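Long-range contact in beta-xylosidase (Uncultured organism, PDB 4MLG), which probably hydrolyses xylo-oligosaccharides, releasing xylose units, as a five-bladed beta-propeller glycosidase of family 43 with a bound calcium ion: residues Leu212-Ser225 with Phe236-Tyr248. Sequence-based numbering, arbitrary orientation.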
loop_
_atom_site.group_PDB
_atom_site.type_symbol
_atom_site.label_atom_id
_atom_site.label_comp_id
_atom_site.label_asym_id
_atom_site.label_seq_id
_atom_site.Cartn_x
_atom_site.Cartn_y
_atom_site.Cartn_z
ATOM N N LEU A 212 -8.902 20.724 17.709
ATOM C CA LEU A 212 -10.132 20.050 18.107
ATOM C C LEU A 212 -9.836 18.676 18.697
ATOM O O LEU A 212 -9.052 17.905 18.140
ATOM C CB LEU A 212 -11.090 19.921 16.921
ATOM C CG LEU A 212 -11.742 21.210 16.423
ATOM C CD1 LEU A 212 -12.592 20.933 15.196
ATOM C CD2 LEU A 212 -12.580 21.840 17.523
ATOM N N SER A 213 -10.464 18.383 19.831
ATOM C CA SER A 213 -10.254 17.117 20.520
ATOM C C SER A 213 -11.007 15.979 19.840
ATOM O O SER A 213 -11.856 16.209 18.977
ATOM C CB SER A 213 -10.675 17.230 21.986
ATOM O OG SER A 213 -12.026 17.641 22.096
ATOM N N ALA A 214 -10.686 14.752 20.236
ATOM C CA ALA A 214 -11.296 13.564 19.654
ATOM C C ALA A 214 -12.719 13.364 20.157
ATOM O O ALA A 214 -13.559 12.788 19.464
ATOM C CB ALA A 214 -10.454 12.342 19.959
ATOM N N GLY A 215 -12.983 13.839 21.370
ATOM C CA GLY A 215 -14.304 13.730 21.958
ATOM C C GLY A 215 -15.283 14.713 21.348
ATOM O O GLY A 215 -16.491 14.482 21.356
ATOM N N ASP A 216 -14.762 15.811 20.810
ATOM C CA ASP A 216 -15.603 16.841 20.211
ATOM C C ASP A 216 -16.148 16.379 18.862
ATOM O O ASP A 216 -15.841 16.971 17.829
ATOM C CB ASP A 216 -14.807 18.136 20.039
ATOM C CG ASP A 216 -15.697 19.356 19.897
ATOM O OD1 ASP A 216 -16.891 19.196 19.564
ATOM O OD2 ASP A 216 -15.198 20.479 20.116
ATOM N N THR A 217 -16.973 15.336 18.878
ATOM C CA THR A 217 -17.441 14.700 17.647
ATOM C C THR A 217 -18.416 15.553 16.837
ATOM O O THR A 217 -18.807 15.176 15.732
ATOM C CB THR A 217 -18.090 13.327 17.926
ATOM O OG1 THR A 217 -19.241 13.499 18.761
ATOM C CG2 THR A 217 -17.100 12.398 18.611
ATOM N N LYS A 218 -18.809 16.699 17.381
ATOM C CA LYS A 218 -19.719 17.592 16.674
ATOM C C LYS A 218 -18.967 18.620 15.830
ATOM O O LYS A 218 -19.566 19.334 15.027
ATOM C CB LYS A 218 -20.671 18.282 17.655
ATOM C CG LYS A 218 -22.019 17.586 17.784
ATOM C CD LYS A 218 -22.853 18.149 18.925
ATOM C CE LYS A 218 -22.480 17.509 20.252
ATOM N NZ LYS A 218 -23.428 17.895 21.335
ATOM N N ARG A 219 -17.652 18.680 16.011
ATOM C CA ARG A 219 -16.816 19.633 15.288
ATOM C C ARG A 219 -15.600 18.946 14.670
ATOM O O ARG A 219 -15.052 19.417 13.675
ATOM C CB ARG A 219 -16.368 20.760 16.222
ATOM C CG ARG A 219 -17.514 21.570 16.809
ATOM C CD ARG A 219 -17.158 22.122 18.178
ATOM N NE ARG A 219 -16.280 23.286 18.107
ATOM C CZ ARG A 219 -15.597 23.766 19.141
ATOM N NH1 ARG A 219 -15.679 23.170 20.323
ATOM N NH2 ARG A 219 -14.825 24.832 18.994
ATOM N N ARG A 220 -15.191 17.831 15.270
ATOM C CA ARG A 220 -14.039 17.055 14.811
ATOM C C ARG A 220 -14.207 16.568 13.373
ATOM O O ARG A 220 -15.300 16.181 12.966
ATOM C CB ARG A 220 -13.810 15.866 15.752
ATOM C CG ARG A 220 -13.056 14.697 15.143
ATOM C CD ARG A 220 -13.846 13.408 15.285
ATOM N NE ARG A 220 -15.138 13.488 14.611
ATOM C CZ ARG A 220 -16.036 12.509 14.596
ATOM N NH1 ARG A 220 -15.787 11.365 15.218
ATOM N NH2 ARG A 220 -17.185 12.675 13.958
ATOM N N PHE A 221 -13.120 16.594 12.606
ATOM C CA PHE A 221 -13.145 16.121 11.227
ATOM C C PHE A 221 -13.397 14.617 11.149
ATOM O O PHE A 221 -12.809 13.841 11.902
ATOM C CB PHE A 221 -11.834 16.461 10.517
ATOM C CG PHE A 221 -11.749 15.923 9.117
ATOM C CD1 PHE A 221 -12.353 16.595 8.064
ATOM C CD2 PHE A 221 -11.067 14.745 8.850
ATOM C CE1 PHE A 221 -12.280 16.101 6.771
ATOM C CE2 PHE A 221 -10.991 14.245 7.560
ATOM C CZ PHE A 221 -11.598 14.925 6.519
ATOM N N PHE A 222 -14.269 14.217 10.229
ATOM C CA PHE A 222 -14.538 12.804 9.986
ATOM C C PHE A 222 -14.210 12.445 8.539
ATOM O O PHE A 222 -13.415 11.543 8.288
ATOM C CB PHE A 222 -15.999 12.462 10.303
ATOM C CG PHE A 222 -16.294 10.983 10.305
ATOM C CD1 PHE A 222 -16.168 10.238 11.468
ATOM C CD2 PHE A 222 -16.698 10.339 9.146
ATOM C CE1 PHE A 222 -16.437 8.877 11.473
ATOM C CE2 PHE A 222 -16.969 8.980 9.143
ATOM C CZ PHE A 222 -16.838 8.249 10.307
ATOM N N GLU A 223 -14.822 13.157 7.595
ATOM C CA GLU A 223 -14.610 12.902 6.171
ATOM C C GLU A 223 -15.165 14.038 5.314
ATOM O O GLU A 223 -15.550 15.085 5.833
ATOM C CB GLU A 223 -15.273 11.586 5.755
ATOM C CG GLU A 223 -16.790 11.614 5.844
ATOM C CD GLU A 223 -17.434 10.343 5.331
ATOM O OE1 GLU A 223 -16.713 9.341 5.147
ATOM O OE2 GLU A 223 -18.664 10.350 5.111
ATOM N N ALA A 224 -15.195 13.813 4.001
ATOM C CA ALA A 224 -15.774 14.751 3.035
ATOM C C ALA A 224 -15.106 16.126 3.013
ATOM O O ALA A 224 -15.774 17.146 3.170
ATOM C CB ALA A 224 -17.280 14.893 3.255
ATOM N N SER A 225 -13.792 16.149 2.807
ATOM C CA SER A 225 -13.057 17.407 2.714
ATOM C C SER A 225 -13.491 18.221 1.500
ATOM O O SER A 225 -13.686 17.676 0.416
ATOM C CB SER A 225 -11.550 17.149 2.645
ATOM O OG SER A 225 -11.041 16.706 3.890
ATOM N N PHE A 236 -12.926 25.822 4.512
ATOM C CA PHE A 236 -12.765 24.376 4.540
ATOM C C PHE A 236 -13.962 23.724 5.218
ATOM O O PHE A 236 -14.112 23.794 6.439
ATOM C CB PHE A 236 -11.473 23.984 5.258
ATOM C CG PHE A 236 -11.255 22.500 5.341
ATOM C CD1 PHE A 236 -10.775 21.795 4.248
ATOM C CD2 PHE A 236 -11.533 21.809 6.510
ATOM C CE1 PHE A 236 -10.575 20.425 4.318
ATOM C CE2 PHE A 236 -11.336 20.440 6.590
ATOM C CZ PHE A 236 -10.855 19.747 5.491
ATOM N N SER A 237 -14.815 23.095 4.419
ATOM C CA SER A 237 -15.985 22.406 4.944
ATOM C C SER A 237 -15.767 20.896 4.938
ATOM O O SER A 237 -14.911 20.387 4.209
ATOM C CB SER A 237 -17.233 22.780 4.146
ATOM O OG SER A 237 -17.059 22.507 2.766
ATOM N N TYR A 238 -16.543 20.187 5.752
ATOM C CA TYR A 238 -16.336 18.756 5.950
ATOM C C TYR A 238 -17.519 18.097 6.650
ATOM O O TYR A 238 -18.426 18.777 7.130
ATOM C CB TYR A 238 -15.060 18.517 6.763
ATOM C CG TYR A 238 -15.048 19.215 8.107
ATOM C CD1 TYR A 238 -15.408 18.539 9.266
ATOM C CD2 TYR A 238 -14.674 20.548 8.217
ATOM C CE1 TYR A 238 -15.397 19.172 10.494
ATOM C CE2 TYR A 238 -14.662 21.189 9.439
ATOM C CZ TYR A 238 -15.024 20.496 10.574
ATOM O OH TYR A 238 -15.012 21.131 11.794
ATOM N N SER A 239 -17.496 16.768 6.707
ATOM C CA SER A 239 -18.526 15.998 7.400
ATOM C C SER A 239 -18.027 15.537 8.765
ATOM O O SER A 239 -16.842 15.251 8.937
ATOM C CB SER A 239 -18.943 14.787 6.565
ATOM O OG SER A 239 -19.756 13.900 7.313
ATOM N N THR A 240 -18.935 15.461 9.733
ATOM C CA THR A 240 -18.571 15.069 11.090
ATOM C C THR A 240 -19.004 13.641 11.412
ATOM O O THR A 240 -18.907 13.202 12.557
ATOM C CB THR A 240 -19.169 16.023 12.135
ATOM O OG1 THR A 240 -20.600 15.947 12.091
ATOM C CG2 THR A 240 -18.728 17.455 11.870
ATOM N N GLY A 241 -19.489 12.928 10.400
ATOM C CA GLY A 241 -19.790 11.513 10.532
ATOM C C GLY A 241 -20.920 11.147 11.479
ATOM O O GLY A 241 -22.096 11.272 11.137
ATOM N N ASP A 242 -20.556 10.688 12.673
ATOM C CA ASP A 242 -21.528 10.153 13.623
ATOM C C ASP A 242 -22.404 11.215 14.287
ATOM O O ASP A 242 -23.280 10.887 15.088
ATOM C CB ASP A 242 -20.831 9.295 14.683
ATOM C CG ASP A 242 -19.789 10.067 15.466
ATOM O OD1 ASP A 242 -19.263 11.068 14.934
ATOM O OD2 ASP A 242 -19.492 9.669 16.612
ATOM N N THR A 243 -22.167 12.481 13.962
ATOM C CA THR A 243 -23.048 13.553 14.411
ATOM C C THR A 243 -23.809 14.138 13.226
ATOM O O THR A 243 -24.627 15.044 13.386
ATOM C CB THR A 243 -22.290 14.658 15.168
ATOM O OG1 THR A 243 -21.135 15.052 14.420
ATOM C CG2 THR A 243 -21.855 14.159 16.538
ATOM N N HIS A 244 -23.525 13.605 12.039
ATOM C CA HIS A 244 -24.291 13.898 10.828
ATOM C C HIS A 244 -24.329 15.383 10.460
ATOM O O HIS A 244 -25.350 15.885 9.994
ATOM C CB HIS A 244 -25.722 13.355 10.960
ATOM C CG HIS A 244 -25.795 11.968 11.522
ATOM N ND1 HIS A 244 -25.648 11.700 12.865
ATOM C CD2 HIS A 244 -26.005 10.773 10.921
ATOM C CE1 HIS A 244 -25.760 10.400 13.069
ATOM N NE2 HIS A 244 -25.977 9.814 11.905
ATOM N N LEU A 245 -23.214 16.079 10.660
ATOM C CA LEU A 245 -23.152 17.509 10.374
ATOM C C LEU A 245 -22.190 17.824 9.237
ATOM O O LEU A 245 -21.201 17.120 9.032
ATOM C CB LEU A 245 -22.710 18.287 11.615
ATOM C CG LEU A 245 -23.482 18.084 12.914
ATOM C CD1 LEU A 245 -22.744 18.747 14.063
ATOM C CD2 LEU A 245 -24.886 18.640 12.788
ATOM N N ILE A 246 -22.489 18.889 8.501
ATOM C CA ILE A 246 -21.530 19.467 7.572
ATOM C C ILE A 246 -21.076 20.809 8.134
ATOM O O ILE A 246 -21.781 21.813 8.022
ATOM C CB ILE A 246 -22.124 19.659 6.162
ATOM C CG1 ILE A 246 -22.470 18.305 5.542
ATOM C CG2 ILE A 246 -21.140 20.396 5.259
ATOM C CD1 ILE A 246 -21.258 17.459 5.204
ATOM N N CYS A 247 -19.903 20.816 8.761
ATOM C CA CYS A 247 -19.374 22.026 9.376
ATOM C C CYS A 247 -18.430 22.744 8.421
ATOM O O CYS A 247 -18.196 22.280 7.304
ATOM C CB CYS A 247 -18.650 21.690 10.680
ATOM S SG CYS A 247 -19.711 20.970 11.959
ATOM N N TYR A 248 -17.895 23.880 8.856
ATOM C CA TYR A 248 -16.934 24.615 8.044
ATOM C C TYR A 248 -15.995 25.464 8.893
ATOM O O TYR A 248 -16.351 25.901 9.989
ATOM C CB TYR A 248 -17.646 25.485 7.005
ATOM C CG TYR A 248 -18.218 26.774 7.551
ATOM C CD1 TYR A 248 -17.579 27.989 7.329
ATOM C CD2 TYR A 248 -19.397 26.778 8.283
ATOM C CE1 TYR A 248 -18.100 29.170 7.824
ATOM C CE2 TYR A 248 -19.924 27.954 8.782
ATOM C CZ TYR A 248 -19.271 29.147 8.550
ATOM O OH TYR A 248 -19.792 30.320 9.044
#
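With chi1 at 57°, Y238 holds CG between its own backbone N and carbonyl carbon, which carries the ring along F221 to R219. There Y238 OH donates to R219 O at 2.5 Å, in the carbonyl plane, and the same oxygen lies at the tyrosine ring's edge. F221, its CG opposite the backbone N (chi1 176°), brings CD1 to 3.6 Å from Y238 CB; the ring planes, 51° apart, meet obliquely. A phenylalanine in place of Y238 would keep this packing but would probably leave R219 O without its hydroxyl donor and the preceding loop less firmly held.

Antiparallel pairing of E223 with S239 continues the hairpin: S239 N donates to E223 O at 2.7 Å. In return S239 O accepts from both F222 N (3.1 Å) and E223 N (3.2 Å), the double grip of a classic beta bulge. Beyond it, G241 CA lies over one face of the F222 ring, 3.8 Å from the centroid, a CH-pi contact; W155 meets this ring edge-to-face.

A chain of hydroxyls closes the turn: T240 OG1 donates to T243 OG1, which in turn donates to T217 O at 2.7 Å. The carbonyls of T217 and R219 thus each accept from a side-chain hydroxyl, which implies that directional polar bonds, alongside aromatic packing, fasten this loop to the hairpin of strands 223-230 and 233-239.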